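Local coordinates for protein putative modification methylase (Thermus thermophilus, PDB 2ZIG) that probably transfers a methyl group from S-adenosyl-L-methionine to the N4 atom of cytosine in DNA, as a modification methylase of a restriction system, at residues R23-D28 against A34-A39; G91-V96 against L126-L131; G178-T183 against F232-D237; V239-P242 against T248-I251. All coordinates share one frame; numbering follows the deposited sequence.

Contact 1 of 4, residues R23-D28 against A34-A39; sequences RLHVGD and ASFPEA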
loop_
_atom_site.group_PDB
_atom_site.type_symbol
_atom_site.label_atom_id
_atom_site.label_comp_id
_atom_site.label_asym_id
_atom_site.label_seq_id
_atom_site.Cartn_x
_atom_site.Cartn_y
_atom_site.Cartn_z
ATOM N N ARG B 23 -2.589 31.883 -0.856
ATOM C CA ARG B 23 -4.005 31.954 -1.195
ATOM C C ARG B 23 -4.783 30.659 -1.011
ATOM O O ARG B 23 -4.252 29.565 -1.184
ATOM C CB ARG B 23 -4.147 32.412 -2.649
ATOM C CG ARG B 23 -3.125 33.462 -3.057
ATOM C CD ARG B 23 -3.142 33.705 -4.554
ATOM N NE ARG B 23 -4.263 34.539 -4.979
ATOM C CZ ARG B 23 -4.354 35.848 -4.751
ATOM N NH1 ARG B 23 -5.412 36.526 -5.176
ATOM N NH2 ARG B 23 -3.385 36.481 -4.103
ATOM N N LEU B 24 -6.053 30.803 -0.659
ATOM C CA LEU B 24 -6.933 29.663 -0.484
ATOM C C LEU B 24 -8.193 29.999 -1.284
ATOM O O LEU B 24 -8.883 30.979 -0.987
ATOM C CB LEU B 24 -7.289 29.477 0.993
ATOM C CG LEU B 24 -7.826 28.121 1.472
ATOM C CD1 LEU B 24 -8.648 28.332 2.728
ATOM C CD2 LEU B 24 -8.678 27.467 0.422
ATOM N N HIS B 25 -8.477 29.207 -2.311
ATOM C CA HIS B 25 -9.663 29.436 -3.130
ATOM C C HIS B 25 -10.817 28.617 -2.590
ATOM O O HIS B 25 -10.641 27.468 -2.170
ATOM C CB HIS B 25 -9.410 29.031 -4.577
ATOM C CG HIS B 25 -8.385 29.866 -5.270
ATOM N ND1 HIS B 25 -8.719 30.873 -6.150
ATOM C CD2 HIS B 25 -7.033 29.839 -5.221
ATOM C CE1 HIS B 25 -7.614 31.428 -6.616
ATOM N NE2 HIS B 25 -6.577 30.819 -6.068
ATOM N N VAL B 26 -12.002 29.209 -2.598
ATOM C CA VAL B 26 -13.180 28.506 -2.116
ATOM C C VAL B 26 -13.993 28.087 -3.317
ATOM O O VAL B 26 -14.455 28.929 -4.077
ATOM C CB VAL B 26 -14.041 29.396 -1.212
ATOM C CG1 VAL B 26 -15.290 28.642 -0.785
ATOM C CG2 VAL B 26 -13.239 29.826 -0.001
ATOM N N GLY B 27 -14.152 26.781 -3.493
ATOM C CA GLY B 27 -14.915 26.280 -4.619
ATOM C C GLY B 27 -14.707 24.803 -4.889
ATOM O O GLY B 27 -14.349 24.029 -3.998
ATOM N N ASP B 28 -14.940 24.413 -6.135
ATOM C CA ASP B 28 -14.781 23.032 -6.547
ATOM C C ASP B 28 -13.365 22.805 -7.055
ATOM O O ASP B 28 -12.929 23.447 -8.010
ATOM C CB ASP B 28 -15.795 22.698 -7.635
ATOM C CG ASP B 28 -15.617 21.305 -8.179
ATOM O OD1 ASP B 28 -14.892 21.142 -9.182
ATOM O OD2 ASP B 28 -16.194 20.375 -7.589
ATOM N N ALA B 34 -8.505 23.814 -12.796
ATOM C CA ALA B 34 -8.540 23.949 -14.247
ATOM C C ALA B 34 -8.298 25.390 -14.676
ATOM O O ALA B 34 -7.931 25.641 -15.818
ATOM C CB ALA B 34 -9.873 23.464 -14.789
ATOM N N SER B 35 -8.489 26.332 -13.758
ATOM C CA SER B 35 -8.295 27.739 -14.080
ATOM C C SER B 35 -6.888 28.247 -13.797
ATOM O O SER B 35 -6.625 29.444 -13.933
ATOM C CB SER B 35 -9.305 28.602 -13.326
ATOM O OG SER B 35 -8.927 28.774 -11.976
ATOM N N PHE B 36 -5.987 27.349 -13.395
ATOM C CA PHE B 36 -4.604 27.737 -13.124
ATOM C C PHE B 36 -3.725 27.315 -14.297
ATOM O O PHE B 36 -3.980 26.293 -14.934
ATOM C CB PHE B 36 -4.067 27.072 -11.848
ATOM C CG PHE B 36 -4.816 27.436 -10.601
ATOM C CD1 PHE B 36 -5.426 28.679 -10.470
ATOM C CD2 PHE B 36 -4.876 26.545 -9.535
ATOM C CE1 PHE B 36 -6.089 29.034 -9.291
ATOM C CE2 PHE B 36 -5.533 26.887 -8.353
ATOM C CZ PHE B 36 -6.141 28.133 -8.230
ATOM N N PRO B 37 -2.669 28.093 -14.587
ATOM C CA PRO B 37 -1.741 27.808 -15.689
ATOM C C PRO B 37 -0.954 26.519 -15.489
ATOM O O PRO B 37 -0.585 26.171 -14.365
ATOM C CB PRO B 37 -0.840 29.037 -15.707
ATOM C CG PRO B 37 -0.805 29.439 -14.263
ATOM C CD PRO B 37 -2.242 29.287 -13.835
ATOM N N GLU B 38 -0.694 25.819 -16.588
ATOM C CA GLU B 38 0.044 24.565 -16.552
ATOM C C GLU B 38 1.468 24.743 -16.045
ATOM O O GLU B 38 2.043 25.823 -16.136
ATOM C CB GLU B 38 0.080 23.939 -17.944
ATOM C CG GLU B 38 0.949 22.694 -18.036
ATOM C CD GLU B 38 1.098 22.187 -19.458
ATOM O OE1 GLU B 38 1.470 22.996 -20.337
ATOM O OE2 GLU B 38 0.851 20.985 -19.694
ATOM N N ALA B 39 2.028 23.664 -15.511
ATOM C CA ALA B 39 3.385 23.661 -14.986
ATOM C C ALA B 39 3.677 24.842 -14.074
ATOM O O ALA B 39 4.747 25.438 -14.157
ATOM C CB ALA B 39 4.379 23.633 -16.131
#

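Contact 2 of 4, residues G91-V96 against L126-L131; sequences GRLVIV and LGFDNL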
loop_
_atom_site.group_PDB
_atom_site.type_symbol
_atom_site.label_atom_id
_atom_site.label_comp_id
_atom_site.label_asym_id
_atom_site.label_seq_id
_atom_site.Cartn_x
_atom_site.Cartn_y
_atom_site.Cartn_z
ATOM N N GLY B 91 7.939 17.422 -10.553
ATOM C CA GLY B 91 7.225 17.713 -9.325
ATOM C C GLY B 91 6.395 16.494 -8.955
ATOM O O GLY B 91 6.264 15.567 -9.752
ATOM N N ARG B 92 5.817 16.477 -7.762
ATOM C CA ARG B 92 5.043 15.310 -7.379
ATOM C C ARG B 92 3.770 15.593 -6.614
ATOM O O ARG B 92 3.595 16.658 -6.018
ATOM C CB ARG B 92 5.917 14.342 -6.567
ATOM C CG ARG B 92 6.395 14.873 -5.218
ATOM C CD ARG B 92 7.214 13.821 -4.466
ATOM N NE ARG B 92 8.477 13.534 -5.145
ATOM C CZ ARG B 92 9.280 12.516 -4.848
ATOM N NH1 ARG B 92 8.961 11.665 -3.877
ATOM N NH2 ARG B 92 10.408 12.348 -5.524
ATOM N N LEU B 93 2.871 14.619 -6.668
ATOM C CA LEU B 93 1.610 14.675 -5.958
ATOM C C LEU B 93 1.744 13.678 -4.799
ATOM O O LEU B 93 1.925 12.479 -5.016
ATOM C CB LEU B 93 0.468 14.276 -6.894
ATOM C CG LEU B 93 -0.840 13.753 -6.298
ATOM C CD1 LEU B 93 -1.622 14.867 -5.619
ATOM C CD2 LEU B 93 -1.656 13.135 -7.411
ATOM N N VAL B 94 1.686 14.187 -3.574
ATOM C CA VAL B 94 1.802 13.347 -2.382
ATOM C C VAL B 94 0.404 13.232 -1.791
ATOM O O VAL B 94 -0.239 14.243 -1.512
ATOM C CB VAL B 94 2.744 13.986 -1.331
ATOM C CG1 VAL B 94 2.938 13.042 -0.151
ATOM C CG2 VAL B 94 4.084 14.295 -1.960
ATOM N N ILE B 95 -0.069 12.005 -1.601
ATOM C CA ILE B 95 -1.410 11.786 -1.069
ATOM C C ILE B 95 -1.409 10.955 0.218
ATOM O O ILE B 95 -0.998 9.792 0.224
ATOM C CB ILE B 95 -2.295 11.086 -2.123
ATOM C CG1 ILE B 95 -2.238 11.866 -3.446
ATOM C CG2 ILE B 95 -3.722 11.019 -1.636
ATOM C CD1 ILE B 95 -2.919 11.173 -4.617
ATOM N N VAL B 96 -1.860 11.567 1.309
ATOM C CA VAL B 96 -1.922 10.888 2.600
ATOM C C VAL B 96 -3.295 10.233 2.664
ATOM O O VAL B 96 -4.315 10.913 2.782
ATOM C CB VAL B 96 -1.748 11.889 3.751
ATOM C CG1 VAL B 96 -1.797 11.160 5.090
ATOM C CG2 VAL B 96 -0.419 12.635 3.579
ATOM N N LEU B 126 -3.196 7.939 -15.377
ATOM C CA LEU B 126 -3.140 9.364 -15.658
ATOM C C LEU B 126 -1.764 9.840 -16.114
ATOM O O LEU B 126 -1.603 11.002 -16.478
ATOM C CB LEU B 126 -3.590 10.163 -14.433
ATOM C CG LEU B 126 -4.972 9.800 -13.882
ATOM C CD1 LEU B 126 -5.380 10.819 -12.833
ATOM C CD2 LEU B 126 -6.000 9.771 -15.016
ATOM N N GLY B 127 -0.773 8.949 -16.094
ATOM C CA GLY B 127 0.562 9.325 -16.534
ATOM C C GLY B 127 1.625 9.487 -15.457
ATOM O O GLY B 127 2.801 9.683 -15.765
ATOM N N PHE B 128 1.222 9.415 -14.194
ATOM C CA PHE B 128 2.155 9.557 -13.077
ATOM C C PHE B 128 3.155 8.407 -12.962
ATOM O O PHE B 128 2.840 7.268 -13.304
ATOM C CB PHE B 128 1.370 9.635 -11.763
ATOM C CG PHE B 128 0.774 10.979 -11.489
ATOM C CD1 PHE B 128 1.581 12.037 -11.086
ATOM C CD2 PHE B 128 -0.590 11.192 -11.641
ATOM C CE1 PHE B 128 1.039 13.290 -10.836
ATOM C CE2 PHE B 128 -1.139 12.442 -11.392
ATOM C CZ PHE B 128 -0.322 13.492 -10.988
ATOM N N ASP B 129 4.361 8.710 -12.487
ATOM C CA ASP B 129 5.368 7.673 -12.261
ATOM C C ASP B 129 5.188 7.294 -10.806
ATOM O O ASP B 129 5.309 8.143 -9.924
ATOM C CB ASP B 129 6.799 8.195 -12.413
ATOM C CG ASP B 129 7.295 8.146 -13.830
ATOM O OD1 ASP B 129 6.939 7.199 -14.554
ATOM O OD2 ASP B 129 8.064 9.050 -14.213
ATOM N N ASN B 130 4.905 6.034 -10.532
ATOM C CA ASN B 130 4.739 5.648 -9.146
ATOM C C ASN B 130 6.071 5.512 -8.413
ATOM O O ASN B 130 7.004 4.890 -8.905
ATOM C CB ASN B 130 3.961 4.335 -9.045
ATOM C CG ASN B 130 3.851 3.846 -7.623
ATOM O OD1 ASN B 130 4.587 2.955 -7.209
ATOM N ND2 ASN B 130 2.943 4.444 -6.854
ATOM N N LEU B 131 6.149 6.117 -7.237
ATOM C CA LEU B 131 7.329 6.034 -6.395
ATOM C C LEU B 131 6.901 5.248 -5.147
ATOM O O LEU B 131 5.705 5.021 -4.927
ATOM C CB LEU B 131 7.798 7.436 -6.007
ATOM C CG LEU B 131 8.880 8.136 -6.857
ATOM C CD1 LEU B 131 8.771 7.756 -8.315
ATOM C CD2 LEU B 131 8.757 9.646 -6.668
#

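Contact 3 of 4, residues G178-T183 against F232-D237; sequences GYRKPT and FSFVGD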
loop_
_atom_site.group_PDB
_atom_site.type_symbol
_atom_site.label_atom_id
_atom_site.label_comp_id
_atom_site.label_asym_id
_atom_site.label_seq_id
_atom_site.Cartn_x
_atom_site.Cartn_y
_atom_site.Cartn_z
ATOM N N GLY B 178 11.594 15.139 -16.676
ATOM C CA GLY B 178 12.902 15.687 -16.380
ATOM C C GLY B 178 13.012 16.107 -14.934
ATOM O O GLY B 178 12.003 16.277 -14.250
ATOM N N TYR B 179 14.242 16.287 -14.471
ATOM C CA TYR B 179 14.491 16.670 -13.092
ATOM C C TYR B 179 14.153 18.121 -12.790
ATOM O O TYR B 179 13.653 18.852 -13.643
ATOM C CB TYR B 179 15.950 16.399 -12.729
ATOM C CG TYR B 179 16.380 14.966 -12.950
ATOM C CD1 TYR B 179 16.493 14.443 -14.240
ATOM C CD2 TYR B 179 16.684 14.135 -11.873
ATOM C CE1 TYR B 179 16.899 13.127 -14.452
ATOM C CE2 TYR B 179 17.091 12.817 -12.071
ATOM C CZ TYR B 179 17.198 12.320 -13.363
ATOM O OH TYR B 179 17.608 11.019 -13.568
ATOM N N ARG B 180 14.445 18.524 -11.558
ATOM C CA ARG B 180 14.180 19.873 -11.076
ATOM C C ARG B 180 15.456 20.723 -11.139
ATOM O O ARG B 180 16.564 20.186 -11.124
ATOM C CB ARG B 180 13.664 19.780 -9.636
ATOM C CG ARG B 180 13.058 21.048 -9.088
ATOM C CD ARG B 180 11.759 21.403 -9.790
ATOM N NE ARG B 180 11.266 22.689 -9.317
ATOM C CZ ARG B 180 10.777 22.905 -8.102
ATOM N NH1 ARG B 180 10.700 21.913 -7.223
ATOM N NH2 ARG B 180 10.384 24.121 -7.759
ATOM N N LYS B 181 15.299 22.044 -11.211
ATOM C CA LYS B 181 16.448 22.946 -11.287
ATOM C C LYS B 181 16.245 24.221 -10.455
ATOM O O LYS B 181 15.661 25.196 -10.923
ATOM C CB LYS B 181 16.722 23.320 -12.748
ATOM C CG LYS B 181 16.780 22.123 -13.694
ATOM C CD LYS B 181 17.139 22.541 -15.116
ATOM C CE LYS B 181 16.971 21.382 -16.091
ATOM N NZ LYS B 181 17.718 20.171 -15.646
ATOM N N PRO B 182 16.731 24.220 -9.205
ATOM C CA PRO B 182 16.604 25.367 -8.303
ATOM C C PRO B 182 17.822 26.286 -8.323
ATOM O O PRO B 182 18.868 25.925 -8.856
ATOM C CB PRO B 182 16.427 24.697 -6.956
ATOM C CG PRO B 182 17.407 23.566 -7.060
ATOM C CD PRO B 182 17.175 23.025 -8.461
ATOM N N THR B 183 17.680 27.472 -7.737
ATOM C CA THR B 183 18.786 28.426 -7.667
ATOM C C THR B 183 19.719 27.997 -6.537
ATOM O O THR B 183 19.307 27.282 -5.622
ATOM C CB THR B 183 18.296 29.870 -7.366
ATOM O OG1 THR B 183 17.687 29.912 -6.070
ATOM C CG2 THR B 183 17.283 30.327 -8.408
ATOM N N PHE B 232 10.180 17.555 -0.356
ATOM C CA PHE B 232 9.882 17.564 -1.768
ATOM C C PHE B 232 9.549 18.884 -2.435
ATOM O O PHE B 232 8.739 18.913 -3.354
ATOM C CB PHE B 232 8.781 16.534 -2.031
ATOM C CG PHE B 232 9.149 15.145 -1.582
ATOM C CD1 PHE B 232 10.173 14.443 -2.224
ATOM C CD2 PHE B 232 8.516 14.559 -0.486
ATOM C CE1 PHE B 232 10.567 13.174 -1.779
ATOM C CE2 PHE B 232 8.902 13.291 -0.033
ATOM C CZ PHE B 232 9.932 12.598 -0.685
ATOM N N SER B 233 10.167 19.964 -1.961
ATOM C CA SER B 233 9.997 21.285 -2.550
ATOM C C SER B 233 11.160 22.128 -2.057
ATOM O O SER B 233 11.851 21.742 -1.120
ATOM C CB SER B 233 8.678 21.936 -2.119
ATOM O OG SER B 233 8.760 22.432 -0.795
ATOM N N PHE B 234 11.376 23.275 -2.696
ATOM C CA PHE B 234 12.447 24.193 -2.316
ATOM C C PHE B 234 11.841 25.491 -1.811
ATOM O O PHE B 234 10.702 25.819 -2.147
ATOM C CB PHE B 234 13.336 24.506 -3.526
ATOM C CG PHE B 234 14.157 23.343 -3.993
ATOM C CD1 PHE B 234 15.335 23.003 -3.338
ATOM C CD2 PHE B 234 13.748 22.579 -5.084
ATOM C CE1 PHE B 234 16.099 21.916 -3.764
ATOM C CE2 PHE B 234 14.504 21.490 -5.518
ATOM C CZ PHE B 234 15.683 21.159 -4.854
ATOM N N VAL B 235 12.595 26.227 -1.000
ATOM C CA VAL B 235 12.113 27.509 -0.504
ATOM C C VAL B 235 11.671 28.291 -1.745
ATOM O O VAL B 235 12.340 28.251 -2.775
ATOM C CB VAL B 235 13.238 28.288 0.222
ATOM C CG1 VAL B 235 12.746 29.652 0.636
ATOM C CG2 VAL B 235 13.698 27.514 1.443
ATOM N N GLY B 236 10.538 28.976 -1.662
ATOM C CA GLY B 236 10.063 29.727 -2.811
ATOM C C GLY B 236 9.111 28.966 -3.727
ATOM O O GLY B 236 8.340 29.592 -4.458
ATOM N N ASP B 237 9.157 27.631 -3.706
ATOM C CA ASP B 237 8.263 26.821 -4.540
ATOM C C ASP B 237 6.798 27.005 -4.150
ATOM O O ASP B 237 6.486 27.519 -3.071
ATOM C CB ASP B 237 8.575 25.327 -4.415
ATOM C CG ASP B 237 9.867 24.927 -5.091
ATOM O OD1 ASP B 237 10.440 25.739 -5.853
ATOM O OD2 ASP B 237 10.302 23.777 -4.865
#

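Contact 4 of 4, residues V239-P242 against T248-I251; sequences VLDP and TTLI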
loop_
_atom_site.group_PDB
_atom_site.type_symbol
_atom_site.label_atom_id
_atom_site.label_comp_id
_atom_site.label_asym_id
_atom_site.label_seq_id
_atom_site.Cartn_x
_atom_site.Cartn_y
_atom_site.Cartn_z
ATOM N N VAL B 239 3.357 25.244 -3.170
ATOM C CA VAL B 239 2.828 24.011 -2.599
ATOM C C VAL B 239 1.311 24.087 -2.646
ATOM O O VAL B 239 0.710 25.036 -2.136
ATOM C CB VAL B 239 3.287 23.824 -1.130
ATOM C CG1 VAL B 239 2.645 22.569 -0.531
ATOM C CG2 VAL B 239 4.805 23.711 -1.069
ATOM N N LEU B 240 0.694 23.083 -3.257
ATOM C CA LEU B 240 -0.752 23.061 -3.397
ATOM C C LEU B 240 -1.464 21.924 -2.687
ATOM O O LEU B 240 -0.986 20.795 -2.682
ATOM C CB LEU B 240 -1.126 22.999 -4.878
ATOM C CG LEU B 240 -2.587 22.631 -5.164
ATOM C CD1 LEU B 240 -3.506 23.734 -4.654
ATOM C CD2 LEU B 240 -2.783 22.428 -6.644
ATOM N N ASP B 241 -2.609 22.239 -2.087
ATOM C CA ASP B 241 -3.453 21.240 -1.439
ATOM C C ASP B 241 -4.859 21.505 -1.996
ATOM O O ASP B 241 -5.488 22.505 -1.653
ATOM C CB ASP B 241 -3.463 21.412 0.087
ATOM C CG ASP B 241 -4.203 20.287 0.796
ATOM O OD1 ASP B 241 -5.101 19.684 0.177
ATOM O OD2 ASP B 241 -3.903 20.002 1.978
ATOM N N PRO B 242 -5.357 20.620 -2.876
ATOM C CA PRO B 242 -6.679 20.713 -3.511
ATOM C C PRO B 242 -7.853 20.516 -2.542
ATOM O O PRO B 242 -8.996 20.875 -2.857
ATOM C CB PRO B 242 -6.642 19.598 -4.557
ATOM C CG PRO B 242 -5.191 19.360 -4.791
ATOM C CD PRO B 242 -4.608 19.479 -3.424
ATOM N N THR B 248 -3.908 22.739 6.971
ATOM C CA THR B 248 -2.687 22.164 7.520
ATOM C C THR B 248 -1.525 22.307 6.540
ATOM O O THR B 248 -0.445 22.789 6.901
ATOM C CB THR B 248 -2.870 20.669 7.834
ATOM O OG1 THR B 248 -4.040 20.497 8.634
ATOM C CG2 THR B 248 -1.665 20.125 8.594
ATOM N N THR B 249 -1.751 21.905 5.296
ATOM C CA THR B 249 -0.700 21.970 4.295
ATOM C C THR B 249 -0.270 23.390 3.953
ATOM O O THR B 249 0.909 23.649 3.741
ATOM C CB THR B 249 -1.124 21.252 3.014
ATOM O OG1 THR B 249 -1.512 19.907 3.331
ATOM C CG2 THR B 249 0.030 21.232 2.013
ATOM N N LEU B 250 -1.230 24.304 3.876
ATOM C CA LEU B 250 -0.928 25.702 3.572
ATOM C C LEU B 250 -0.043 26.240 4.693
ATOM O O LEU B 250 0.932 26.932 4.451
ATOM C CB LEU B 250 -2.229 26.517 3.507
ATOM C CG LEU B 250 -3.105 26.535 2.241
ATOM C CD1 LEU B 250 -2.826 25.357 1.340
ATOM C CD2 LEU B 250 -4.565 26.566 2.664
ATOM N N ILE B 251 -0.399 25.911 5.928
ATOM C CA ILE B 251 0.354 26.350 7.097
ATOM C C ILE B 251 1.776 25.791 7.094
ATOM O O ILE B 251 2.732 26.528 7.312
ATOM C CB ILE B 251 -0.376 25.926 8.381
ATOM C CG1 ILE B 251 -1.696 26.695 8.476
ATOM C CG2 ILE B 251 0.490 26.166 9.599
ATOM C CD1 ILE B 251 -2.565 26.272 9.646
HETATM O O HOH W 1 -4.233 21.736 3.842
#

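Contact 1 of 4, residues R23-D28 against A34-A39
One face of the His25 imidazole is covered by the tip of Phe36, whose CZ stands 3.4 Å above the imidazole plane and is shifted toward the rim. Seen from the other ring, His25 CE1 lies at the edge of the phenyl group and in its plane. With the two planes inclined at 59° and the centroids 5.0 Å apart, the pair is oblique, neither a stack nor a T-shaped contact. The rings bridge strand 22-26 and the loop that follows helix 29-34, within a beta-alpha-beta crossover of the Rossmann-like methyltransferase fold; it joins parallel strands 22-26 and 41-46, with 259-264 and 238-241 between them in the sheet. Each ring has CG anti to its carbonyl carbon (chi1 -65° in His25, -61° in Phe36), and with these torsions the side chains reach toward each other from opposite directions. The closest approach is His25 NE2 to Phe36 CZ at 3.5 Å, with His25 CD2 only slightly farther from the same carbon at 3.6 Å. No hydrogen bond links the segments, so van der Waals and ring contact carry the interaction. An alanine here in place of His25 removes the imidazole and is likely to leave Phe36 CZ without its neighbour and the phenyl group freer to shift. His25 also packs on Leu289 of strand 286-289, while Phe36 rests on Leu261 of strand 259-264. Just past the strand, Asp28, an S-adenosyl-L-methionine-binding residue, is the N-cap of helix 29-34, its OD1 accepting from Glu31 N.

Contact 2 of 4, residues G91-V96 against L126-L131
Arg92 and Leu131 make the polar-on-apolar half of this contact, in the mixed sheet of the methyltransferase domain. A single methyl, Leu131 CD2, lies over one face of the guanidinium, 3.1 Å above its plane and displaced toward the rim, and the two side chains cross at about a right angle. Leu131 CD2 is nearly equidistant from Arg92 CZ and NH2 (both 3.4 Å) and Arg92 NH1 (3.5 Å), with Arg92 NE farther at 4.2 Å. Arg92 reaches it with CG wedged between the backbone N and the carbonyl carbon (chi1 65°) and a bend at chi3 (67°), while both torsions of Leu131 sit off the staggered values, which suggests some strain there.

The purely apolar half pairs Leu93 with Phe128, again crossing nearly at right angles. Leu93 CD2 comes to 3.8 Å from Phe128 CZ, approaching the ring obliquely. Hydrogen bonds between the segments are absent, as expected of strands that are not sheet neighbours: the nearest CA atoms, those of Arg92 and Phe128, are 8.6 Å apart.

The element between them is strand 167-174, antiparallel to both 91-97 and 129-137. A Schellman motif at Gly127 ends helix 115-125 ahead of strand 129-137. Leu93 packs on Trp80 and Val83 of helix 66-86, whose Phe84 meets Phe128 edge-to-face. Arg92 instead packs on Phe232 of helix 222-232 and on Gly160 of the second subunit, and Leu131 on His110 of that subunit. Thus one pair faces a helical layer of its own chain while the other reaches the dimer interface beside strand 129-137.

Contact 3 of 4, residues G178-T183 against F232-D237
Arg180 swings its CG anti to the backbone N (chi1 -167°) and then bends at chi2, which carries the guanidinium past the Phe234 ring to the carboxylate of Asp237. Phe234 and Asp237 are the first and last residues of a type II beta turn in the loop before strand 238-241, and the CB atoms of both point toward residues 178-183, the loop before helix 184-190 of this methyltransferase fold. Arg180 and Asp237 form a salt bridge. In its more reliable arm, Arg180 NH1 donates to Asp237 OD2 over 3.0 Å with a bent N-H...O angle of 136°, meeting the oxygen from above the carboxylate plane; the companion bond from NH2 to OD1 is weak and its geometry doubtful. Asp237 OD2 is gripped by Phe234 N as well, in a very short bond of 2.5 Å that holds the carboxylate within the turn. The same NH1 lies at the edge of the Phe234 ring, 3.8 Å from its CD2.

Pro182 takes one face of that ring. Its CB sits 3.8 Å from the Phe234 ring centroid, only 8° off the normal, a CH-pi contact over the centre, while Pro182 CG reaches Phe234 CZ at 3.7 Å. Phe234 also packs on Pro159 of the second subunit, placing this junction beside the dimer interface and away from the cofactor site. The turn itself is closed by the backbone bond from Asp237 N to Phe234 O, 2.8 Å long.

Contact 4 of 4, residues V239-P242 against T248-I251
Thr249 and Asp241 bury the most surface here, and Val239 adds an apolar flank. Asp241 CG lies anti to the backbone N (chi1 -173°), which carries OD2 out to the helix. Thr249 OG1 donates to Asp241 OD2 over 2.7 Å, arriving on the anti side of the carboxylate and 26° out of its plane. A water makes a second link: it donates to Asp241 OD2 at 2.6 Å and accepts from Thr249 N at 2.9 Å, in the first turn of helix 248-255. The threonine methyl turns the other way, Thr249 CG2 lying 3.9 Å from Val239 CG1. The segments lie either side in sequence of the FxGxG turn (Phe243 onward), a hallmark of N4/N6 methyltransferases, within a beta-alpha-beta unit; Thr248, the first residue of the helix segment, binds S-adenosyl-L-methionine. Asp241 OD1 is bonded in turn to Thr46 OG1 and Phe243 N. An asparagine here swaps one carboxylate oxygen of Asp241 for an NH2 and is likely to leave either Thr249 OG1 and the water, or Thr46 OG1 and Phe243 N, facing a donor instead of an acceptor. The buried carboxylate thus ties the strand end to the following helix and to strand 41-46, and the helix N-terminus nearby would probably favour negative charge on it.

Contacts 1 and 4 lie closest, with centres 12 Å apart, and they touch where Leu24 CG meets Leu250 CD2 at 3.8 Å. Both border the S-adenosyl-L-methionine site, each holding one of its residues: contact 1 holds Asp28, contact 4 holds Thr248, and the side chains of His25 and Leu250 each come within about 7 Å of that of Glu264. Contact 2 stands farther off, the side chain of Leu93 being about 11 Å from that of Ala29. It packs against contact 3 through Arg92 and Phe232, and both reach the second subunit. Contact 3, away from the cofactor residues, adjoins contact 4 where Ser233 OG lies 4.2 Å from Val239 CG2.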